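Local coordinates for fimbriae-associated protein FAP1 (Streptococcus parasanguinis, PDB 2X12) that forms serine-rich, cell-wall-anchored fimbriae that mediate adhesion, modulated by pH, and probably contribute to biofilm formation, at residues Lys212-Ile217 / Ser297-Tyr302; Asp198-Leu203 / Lys263-His268; Thr231-Asp236 / Ile270-Ala275. All blocks are in the same frame, centred on the assembly; numbering follows the deposited sequence.

In the fold
Six segments follow one another from the N terminus, and their pairing shows how a sandwich of sheets is knitted together. Residues 198-203, 212-217 and 231-236 come first. Residues 263-268 then return to 198-203 and close the loop of interaction 2. Next, 270-275 closes that of interaction 3 on 231-236, and lastly 297-302 the wider one of interaction 1 on 212-217. Interaction 2 therefore crosses both others, whereas interaction 3 falls wholly within the span of interaction 1. The contacts also touch: Thr-213 OG1 probably hydrogen-bonds to the carbonyl O of Gly-264, and His-268 ND1 to Asp-236 OD2, while Ile-217 packs on Ile-270, joining the facing sheets and their connecting loops.

Interaction 1. Residues Lys212-Ile217 / Ser297-Tyr302; sequences KTYTGI and SDPHFY
Tyr-214 is the centre of this contact and can be traced outward atom by atom. Its CG lies anti to the carbonyl carbon (chi1 -81°), which carries the ring from strand 212-217 toward the loop 297-302. At the root, CB lies 4.3 Å from CE1 of Phe-301. CG comes next, 4.1 Å from CA of Pro-299. Along one flank, CD1 and CE1 both border the carbonyl O of Ser-297, CE1 approaching it at 3.6 Å; this oxygen stands at the ring edge, near its plane. CD2 and CE2, on the other flank, lie under CB of Pro-299. That CB is nearest CZ of Tyr-214, at 3.6 Å, and also close to CE1; at the tip, the hydroxyl oxygen OH passes it at 4.0 Å.

The two side chains run alongside each other in the same direction, so that Pro-299 CB sits over the middle of one aromatic face, only 13° off the ring normal, a CH-pi contact. Deeper in, Phe-301 adds a second aromatic group. Its CG occupies the crowded position between backbone N and carbonyl carbon (chi1 59°), and the ring meets the strand by its edge, CZ lying 3.9 Å from CA of Gly-216. As that residue carries no side chain, the ring rim can abut the main chain itself. The loop is shaped by an Asx turn, in which His-300 N donates to Asp-298 OD1 at 3.1 Å, reaching it from above the carboxylate plane.

Strand 212-220 runs between strands 254-263 and 287-295, bonded through Thr-213 to Thr-262 and through Tyr-214 to Thr-295. The loop leaving strand 287-295 folds back over that sheet, where Phe-301 also packs on Val-257 and Thr-295.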
loop_
_atom_site.group_PDB
_atom_site.type_symbol
_atom_site.label_atom_id
_atom_site.label_comp_id
_atom_site.label_asym_id
_atom_site.label_seq_id
_atom_site.Cartn_x
_atom_site.Cartn_y
_atom_site.Cartn_z
ATOM N N LYS A 212 -18.223 11.635 -3.286
ATOM C CA LYS A 212 -18.265 10.660 -2.230
ATOM C C LYS A 212 -17.238 9.619 -2.536
ATOM O O LYS A 212 -17.514 8.646 -3.221
ATOM C CB LYS A 212 -19.665 10.104 -2.100
ATOM C CG LYS A 212 -20.473 10.929 -1.084
ATOM C CD LYS A 212 -22.067 10.847 -1.220
ATOM C CE LYS A 212 -22.807 11.714 -0.077
ATOM N NZ LYS A 212 -23.833 12.753 -0.563
ATOM N N THR A 213 -16.048 9.841 -2.013
ATOM C CA THR A 213 -14.906 9.043 -2.371
ATOM C C THR A 213 -14.744 7.775 -1.561
ATOM O O THR A 213 -15.166 7.690 -0.402
ATOM C CB THR A 213 -13.610 9.859 -2.241
ATOM O OG1 THR A 213 -13.341 10.128 -0.865
ATOM C CG2 THR A 213 -13.784 11.178 -2.979
ATOM N N TYR A 214 -14.122 6.797 -2.209
ATOM C CA TYR A 214 -13.754 5.558 -1.582
ATOM C C TYR A 214 -12.239 5.423 -1.532
ATOM O O TYR A 214 -11.549 5.796 -2.485
ATOM C CB TYR A 214 -14.287 4.392 -2.374
ATOM C CG TYR A 214 -15.714 4.090 -2.116
ATOM C CD1 TYR A 214 -16.668 4.501 -2.990
ATOM C CD2 TYR A 214 -16.115 3.374 -1.014
ATOM C CE1 TYR A 214 -18.008 4.232 -2.785
ATOM C CE2 TYR A 214 -17.473 3.086 -0.790
ATOM C CZ TYR A 214 -18.410 3.533 -1.709
ATOM O OH TYR A 214 -19.752 3.348 -1.627
ATOM N N THR A 215 -11.717 4.831 -0.468
ATOM C CA THR A 215 -10.304 4.536 -0.421
ATOM C C THR A 215 -10.098 3.032 -0.414
ATOM O O THR A 215 -10.970 2.279 0.038
ATOM C CB THR A 215 -9.708 5.222 0.788
ATOM O OG1 THR A 215 -9.949 6.654 0.650
ATOM C CG2 THR A 215 -8.230 4.900 0.930
ATOM N N GLY A 216 -8.980 2.577 -0.950
ATOM C CA GLY A 216 -8.725 1.166 -0.973
ATOM C C GLY A 216 -7.256 0.879 -0.839
ATOM O O GLY A 216 -6.435 1.739 -1.200
ATOM N N ILE A 217 -6.928 -0.339 -0.372
ATOM C CA ILE A 217 -5.544 -0.796 -0.223
ATOM C C ILE A 217 -5.451 -2.135 -0.883
ATOM O O ILE A 217 -6.203 -3.024 -0.571
ATOM C CB ILE A 217 -5.204 -0.904 1.247
ATOM C CG1 ILE A 217 -3.728 -1.239 1.471
ATOM C CG2 ILE A 217 -6.112 -1.894 1.908
ATOM C CD1 ILE A 217 -2.785 -0.203 0.934
ATOM N N SER A 297 -15.973 7.613 -7.288
ATOM C CA SER A 297 -17.374 7.269 -6.996
ATOM C C SER A 297 -17.665 5.820 -6.810
ATOM O O SER A 297 -18.568 5.502 -6.064
ATOM C CB SER A 297 -18.297 7.779 -8.087
ATOM O OG SER A 297 -18.602 6.728 -8.971
ATOM N N ASP A 298 -16.913 4.979 -7.515
ATOM C CA ASP A 298 -17.183 3.555 -7.625
ATOM C C ASP A 298 -16.394 2.765 -6.589
ATOM O O ASP A 298 -15.169 2.875 -6.531
ATOM C CB ASP A 298 -16.759 3.096 -9.034
ATOM C CG ASP A 298 -17.308 1.691 -9.419
ATOM O OD1 ASP A 298 -17.848 0.947 -8.561
ATOM O OD2 ASP A 298 -17.209 1.328 -10.613
ATOM N N PRO A 299 -17.072 1.915 -5.801
ATOM C CA PRO A 299 -16.409 1.064 -4.775
ATOM C C PRO A 299 -15.848 -0.265 -5.262
ATOM O O PRO A 299 -15.314 -1.034 -4.442
ATOM C CB PRO A 299 -17.543 0.759 -3.811
ATOM C CG PRO A 299 -18.741 0.715 -4.673
ATOM C CD PRO A 299 -18.537 1.768 -5.741
ATOM N N HIS A 300 -15.984 -0.549 -6.555
ATOM C CA HIS A 300 -15.534 -1.801 -7.094
ATOM C C HIS A 300 -14.315 -1.579 -7.953
ATOM O O HIS A 300 -14.407 -1.315 -9.145
ATOM C CB HIS A 300 -16.629 -2.437 -7.909
ATOM C CG HIS A 300 -16.378 -3.875 -8.224
ATOM N ND1 HIS A 300 -16.382 -4.866 -7.260
ATOM C CD2 HIS A 300 -16.123 -4.491 -9.404
ATOM C CE1 HIS A 300 -16.157 -6.032 -7.845
ATOM N NE2 HIS A 300 -15.982 -5.832 -9.139
ATOM N N PHE A 301 -13.149 -1.715 -7.347
ATOM C CA PHE A 301 -11.926 -1.514 -8.104
ATOM C C PHE A 301 -10.779 -2.399 -7.661
ATOM O O PHE A 301 -10.751 -2.818 -6.525
ATOM C CB PHE A 301 -11.518 -0.052 -8.042
ATOM C CG PHE A 301 -11.287 0.460 -6.669
ATOM C CD1 PHE A 301 -12.338 0.930 -5.917
ATOM C CD2 PHE A 301 -10.040 0.506 -6.157
ATOM C CE1 PHE A 301 -12.143 1.421 -4.658
ATOM C CE2 PHE A 301 -9.830 1.000 -4.900
ATOM C CZ PHE A 301 -10.885 1.476 -4.150
ATOM N N TYR A 302 -9.848 -2.668 -8.577
ATOM C CA TYR A 302 -8.719 -3.529 -8.263
ATOM C C TYR A 302 -7.529 -2.875 -8.890
ATOM O O TYR A 302 -7.357 -2.954 -10.085
ATOM C CB TYR A 302 -8.957 -4.921 -8.819
ATOM C CG TYR A 302 -8.005 -6.024 -8.396
ATOM C CD1 TYR A 302 -8.213 -6.759 -7.260
ATOM C CD2 TYR A 302 -6.959 -6.395 -9.186
ATOM C CE1 TYR A 302 -7.364 -7.770 -6.895
ATOM C CE2 TYR A 302 -6.110 -7.438 -8.828
ATOM C CZ TYR A 302 -6.320 -8.110 -7.690
ATOM O OH TYR A 302 -5.483 -9.159 -7.383
#

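Interaction 2. Residues Asp198-Leu203 / Lys263-His268; sequences DPTTIL and KGVTKH
An acid and a lysine meet here without forming a salt bridge: OD1 of Asp-198 lies 3.5 Å from the methylene CG of Lys-267, while the charged atoms Asp-198 OD2 and Lys-267 NZ stay 5.5 Å apart. The lysine chain, extended beyond CG, crosses the carboxylate obliquely, and any electrostatic attraction is probably modest. OD1 also accepts from Thr-200 N, giving an Asx turn, although the position of OD1 is less certain.

The apolar part centres on Val-265. Its CG1 is 3.7 Å from CB of Leu-203, the two side chains crossing at about a right angle, and CG2 flanks the same leucine. Pro-199 slides past the valine in the opposite direction and brings CD to 3.6 Å from the carbonyl O of Thr-266. A backbone bond from Leu-203 N to Pro-199 O, 2.9 Å, ties the turn that presents both residues.

These loops follow strands 190-197 and 254-263. The second leads into strand 268-276, which pairs with 190-197 through His-268 and Tyr-197, while Pro-199 and Leu-203 rest on Thr-294 of strand 287-295.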
loop_
_atom_site.group_PDB
_atom_site.type_symbol
_atom_site.label_atom_id
_atom_site.label_comp_id
_atom_site.label_asym_id
_atom_site.label_seq_id
_atom_site.Cartn_x
_atom_site.Cartn_y
_atom_site.Cartn_z
ATOM N N ASP A 198 -2.090 10.016 1.712
ATOM C CA ASP A 198 -2.479 11.421 1.530
ATOM C C ASP A 198 -2.688 11.807 0.077
ATOM O O ASP A 198 -1.812 12.334 -0.567
ATOM C CB ASP A 198 -1.406 12.340 2.114
ATOM C CG ASP A 198 -1.789 13.795 2.018
ATOM O OD1 ASP A 198 -3.012 14.093 1.968
ATOM O OD2 ASP A 198 -0.871 14.639 1.982
ATOM N N PRO A 199 -3.858 11.557 -0.450
ATOM C CA PRO A 199 -4.081 11.864 -1.846
ATOM C C PRO A 199 -4.396 13.333 -2.067
ATOM O O PRO A 199 -4.541 13.792 -3.172
ATOM C CB PRO A 199 -5.263 10.968 -2.202
ATOM C CG PRO A 199 -5.943 10.741 -0.953
ATOM C CD PRO A 199 -4.908 10.705 0.095
ATOM N N THR A 200 -4.471 14.044 -0.973
ATOM C CA THR A 200 -4.792 15.434 -0.919
ATOM C C THR A 200 -4.015 16.307 -1.851
ATOM O O THR A 200 -4.522 17.342 -2.261
ATOM C CB THR A 200 -4.581 15.859 0.523
ATOM O OG1 THR A 200 -5.795 15.555 1.199
ATOM C CG2 THR A 200 -4.142 17.351 0.725
ATOM N N THR A 201 -2.789 15.931 -2.199
ATOM C CA THR A 201 -2.023 16.820 -3.094
ATOM C C THR A 201 -2.259 16.467 -4.567
ATOM O O THR A 201 -2.443 17.340 -5.406
ATOM C CB THR A 201 -0.526 16.860 -2.754
ATOM O OG1 THR A 201 -0.402 17.011 -1.346
ATOM C CG2 THR A 201 0.194 18.072 -3.449
ATOM N N ILE A 202 -2.297 15.188 -4.877
ATOM C CA ILE A 202 -2.676 14.782 -6.205
ATOM C C ILE A 202 -4.063 15.318 -6.543
ATOM O O ILE A 202 -4.249 15.849 -7.622
ATOM C CB ILE A 202 -2.686 13.259 -6.320
ATOM C CG1 ILE A 202 -1.268 12.702 -6.168
ATOM C CG2 ILE A 202 -3.281 12.832 -7.631
ATOM C CD1 ILE A 202 -0.932 12.329 -4.750
ATOM N N LEU A 203 -5.022 15.157 -5.628
ATOM C CA LEU A 203 -6.439 15.509 -5.847
ATOM C C LEU A 203 -6.775 16.867 -5.227
ATOM O O LEU A 203 -7.728 17.026 -4.492
ATOM C CB LEU A 203 -7.351 14.400 -5.320
ATOM C CG LEU A 203 -7.107 12.988 -5.948
ATOM C CD1 LEU A 203 -7.980 11.822 -5.296
ATOM C CD2 LEU A 203 -7.247 13.043 -7.489
ATOM N N LYS A 263 -16.727 12.547 2.294
ATOM C CA LYS A 263 -17.097 13.696 1.486
ATOM C C LYS A 263 -15.820 14.338 1.062
ATOM O O LYS A 263 -15.060 14.802 1.880
ATOM C CB LYS A 263 -18.029 14.720 2.184
ATOM C CG LYS A 263 -19.068 15.345 1.174
ATOM C CD LYS A 263 -19.950 16.466 1.755
ATOM C CE LYS A 263 -19.224 17.858 1.789
ATOM N NZ LYS A 263 -20.114 19.054 2.056
ATOM N N GLY A 264 -15.564 14.325 -0.228
ATOM C CA GLY A 264 -14.394 15.000 -0.756
ATOM C C GLY A 264 -13.196 14.108 -0.632
ATOM O O GLY A 264 -13.342 12.901 -0.479
ATOM N N VAL A 265 -12.016 14.714 -0.685
ATOM C CA VAL A 265 -10.743 13.989 -0.644
ATOM C C VAL A 265 -10.026 14.300 0.664
ATOM O O VAL A 265 -9.885 15.451 1.018
ATOM C CB VAL A 265 -9.883 14.437 -1.860
ATOM C CG1 VAL A 265 -8.514 13.804 -1.839
ATOM C CG2 VAL A 265 -10.590 14.082 -3.147
ATOM N N THR A 266 -9.592 13.277 1.389
ATOM C CA THR A 266 -8.876 13.501 2.661
ATOM C C THR A 266 -7.776 12.473 2.859
ATOM O O THR A 266 -7.784 11.417 2.199
ATOM C CB THR A 266 -9.792 13.337 3.900
ATOM O OG1 THR A 266 -10.142 11.954 4.051
ATOM C CG2 THR A 266 -11.046 14.186 3.810
ATOM N N LYS A 267 -6.876 12.790 3.800
ATOM C CA LYS A 267 -5.901 11.851 4.357
ATOM C C LYS A 267 -6.613 10.644 4.843
ATOM O O LYS A 267 -7.727 10.757 5.271
ATOM C CB LYS A 267 -5.203 12.450 5.570
ATOM C CG LYS A 267 -4.272 13.603 5.229
ATOM C CD LYS A 267 -3.530 14.136 6.468
ATOM C CE LYS A 267 -2.383 15.107 6.052
ATOM N NZ LYS A 267 -1.874 15.923 7.211
ATOM N N HIS A 268 -5.958 9.497 4.827
ATOM C CA HIS A 268 -6.538 8.289 5.379
ATOM C C HIS A 268 -5.499 7.482 6.078
ATOM O O HIS A 268 -4.341 7.652 5.800
ATOM C CB HIS A 268 -7.123 7.475 4.272
ATOM C CG HIS A 268 -8.323 8.097 3.657
ATOM N ND1 HIS A 268 -9.549 8.109 4.286
ATOM C CD2 HIS A 268 -8.495 8.734 2.474
ATOM C CE1 HIS A 268 -10.430 8.718 3.507
ATOM N NE2 HIS A 268 -9.817 9.109 2.402
#

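Interaction 3. Residues Thr231-Asp236 / Ile270-Ala275; sequences TNVLID and ITFDTA
Ile-270 opens the walk with its CG2, 4.2 Å from CG1 of Ile-235, in a non-hydrogen-bonded antiparallel pair, while its CA makes a CA-H...O contact with the carbonyl O of Leu-234. At Thr-271 the backbone takes over. Thr-271 N donates to Leu-234 O at 3.0 Å. Leu-234 N returns a bond to Thr-271 O at 2.7 Å, almost straight and nearly along the C=O axis. The same oxygen receives a CA-H...O contact from CA of Val-233 at 3.4 Å. On this face OG1 of Thr-271 lies beside CB of Leu-234.

The side chain of Phe-272 leads away from 231-236, toward Ile-219 and Met-290. Its CG stands in the crowded position between backbone N and carbonyl carbon (chi1 57°), and its CB is 3.6 Å from CG2 of Val-233, the two side chains lying side by side; the ring stacks with Trp-193. Asp-273 then restores the ladder, its N donating to Thr-231 O at 3.0 Å and its O accepting from Thr-231 N. Its CB meets OG1 of Thr-231, while its OD1 is bonded to OG of Ser-192. Beyond it, Thr-274 bonds to Trp-193 through OG1, and Ala-275 pairs with Ser-228.

Between the pairs Thr-231/Asp-273 and Leu-234/Thr-271 the register slips by one, with Asn-232 and Val-233 set against Phe-272: a beta bulge in the outermost strand of an antiparallel sheet. With Ile-270, Phe-272, Val-233 and Ile-235 packed against strand 212-220 of the facing sheet, this is the architecture of a beta sandwich.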
loop_
_atom_site.group_PDB
_atom_site.type_symbol
_atom_site.label_atom_id
_atom_site.label_comp_id
_atom_site.label_asym_id
_atom_site.label_seq_id
_atom_site.Cartn_x
_atom_site.Cartn_y
_atom_site.Cartn_z
ATOM N N THR A 231 -5.320 -9.737 7.983
ATOM C CA THR A 231 -6.544 -9.770 8.754
ATOM C C THR A 231 -6.835 -8.387 9.306
ATOM O O THR A 231 -5.980 -7.503 9.302
ATOM C CB THR A 231 -6.456 -10.800 9.902
ATOM O OG1 THR A 231 -5.415 -10.424 10.832
ATOM C CG2 THR A 231 -6.173 -12.227 9.332
ATOM N N ASN A 232 -8.073 -8.206 9.754
ATOM C CA ASN A 232 -8.485 -6.994 10.430
ATOM C C ASN A 232 -8.093 -5.748 9.626
ATOM O O ASN A 232 -7.543 -4.783 10.168
ATOM C CB ASN A 232 -7.843 -7.010 11.829
ATOM C CG ASN A 232 -8.411 -5.944 12.758
ATOM O OD1 ASN A 232 -9.573 -5.538 12.629
ATOM N ND2 ASN A 232 -7.588 -5.476 13.693
ATOM N N VAL A 233 -8.363 -5.775 8.328
ATOM C CA VAL A 233 -7.960 -4.665 7.475
ATOM C C VAL A 233 -8.939 -3.527 7.645
ATOM O O VAL A 233 -10.146 -3.687 7.368
ATOM C CB VAL A 233 -7.963 -5.047 6.012
ATOM C CG1 VAL A 233 -7.601 -3.874 5.193
ATOM C CG2 VAL A 233 -6.995 -6.184 5.757
ATOM N N LEU A 234 -8.437 -2.384 8.101
ATOM C CA LEU A 234 -9.310 -1.261 8.411
ATOM C C LEU A 234 -8.874 -0.029 7.674
ATOM O O LEU A 234 -7.739 0.097 7.334
ATOM C CB LEU A 234 -9.294 -0.976 9.913
ATOM C CG LEU A 234 -9.715 -2.098 10.890
ATOM C CD1 LEU A 234 -9.733 -1.488 12.276
ATOM C CD2 LEU A 234 -11.054 -2.811 10.543
ATOM N N ILE A 235 -9.780 0.891 7.427
ATOM C CA ILE A 235 -9.413 2.229 6.969
ATOM C C ILE A 235 -10.116 3.250 7.821
ATOM O O ILE A 235 -11.336 3.147 8.015
ATOM C CB ILE A 235 -9.884 2.446 5.535
ATOM C CG1 ILE A 235 -9.228 1.410 4.619
ATOM C CG2 ILE A 235 -9.561 3.862 5.076
ATOM C CD1 ILE A 235 -9.417 1.699 3.170
ATOM N N ASP A 236 -9.359 4.238 8.300
ATOM C CA ASP A 236 -9.879 5.206 9.288
ATOM C C ASP A 236 -10.597 4.498 10.440
ATOM O O ASP A 236 -11.611 4.981 10.926
ATOM C CB ASP A 236 -10.813 6.221 8.610
ATOM C CG ASP A 236 -10.144 6.893 7.404
ATOM O OD1 ASP A 236 -8.965 7.286 7.566
ATOM O OD2 ASP A 236 -10.762 7.011 6.310
ATOM N N ILE A 270 -4.680 3.598 6.875
ATOM C CA ILE A 270 -4.999 2.209 6.568
ATOM C C ILE A 270 -4.172 1.338 7.474
ATOM O O ILE A 270 -2.990 1.587 7.631
ATOM C CB ILE A 270 -4.588 1.879 5.132
ATOM C CG1 ILE A 270 -5.083 2.970 4.160
ATOM C CG2 ILE A 270 -5.089 0.485 4.699
ATOM C CD1 ILE A 270 -4.326 3.010 2.815
ATOM N N THR A 271 -4.790 0.332 8.074
ATOM C CA THR A 271 -4.097 -0.602 8.958
ATOM C C THR A 271 -4.606 -2.032 8.759
ATOM O O THR A 271 -5.788 -2.269 8.427
ATOM C CB THR A 271 -4.332 -0.298 10.410
ATOM O OG1 THR A 271 -5.720 -0.442 10.669
ATOM C CG2 THR A 271 -3.916 1.067 10.722
ATOM N N PHE A 272 -3.705 -2.980 9.002
ATOM C CA PHE A 272 -4.002 -4.409 8.903
ATOM C C PHE A 272 -2.890 -5.211 9.573
ATOM O O PHE A 272 -1.841 -4.668 9.924
ATOM C CB PHE A 272 -4.137 -4.845 7.440
ATOM C CG PHE A 272 -2.925 -4.557 6.613
ATOM C CD1 PHE A 272 -1.929 -5.491 6.462
ATOM C CD2 PHE A 272 -2.768 -3.335 6.001
ATOM C CE1 PHE A 272 -0.790 -5.199 5.688
ATOM C CE2 PHE A 272 -1.642 -3.040 5.235
ATOM C CZ PHE A 272 -0.655 -3.957 5.091
ATOM N N ASP A 273 -3.148 -6.502 9.742
ATOM C CA ASP A 273 -2.268 -7.419 10.432
ATOM C C ASP A 273 -1.896 -8.532 9.466
ATOM O O ASP A 273 -2.658 -8.858 8.579
ATOM C CB ASP A 273 -3.009 -7.999 11.636
ATOM C CG ASP A 273 -3.334 -6.953 12.687
ATOM O OD1 ASP A 273 -2.704 -5.858 12.611
ATOM O OD2 ASP A 273 -4.201 -7.232 13.584
ATOM N N THR A 274 -0.727 -9.114 9.637
ATOM C CA THR A 274 -0.331 -10.238 8.840
ATOM C C THR A 274 0.427 -11.177 9.723
ATOM O O THR A 274 1.420 -10.789 10.313
ATOM C CB THR A 274 0.607 -9.783 7.690
ATOM O OG1 THR A 274 1.855 -9.319 8.197
ATOM C CG2 THR A 274 0.007 -8.656 6.909
ATOM N N ALA A 275 -0.013 -12.415 9.848
ATOM C CA ALA A 275 0.743 -13.375 10.684
ATOM C C ALA A 275 2.022 -13.838 9.956
ATOM O O ALA A 275 2.005 -14.100 8.755
ATOM C CB ALA A 275 -0.155 -14.567 11.124
#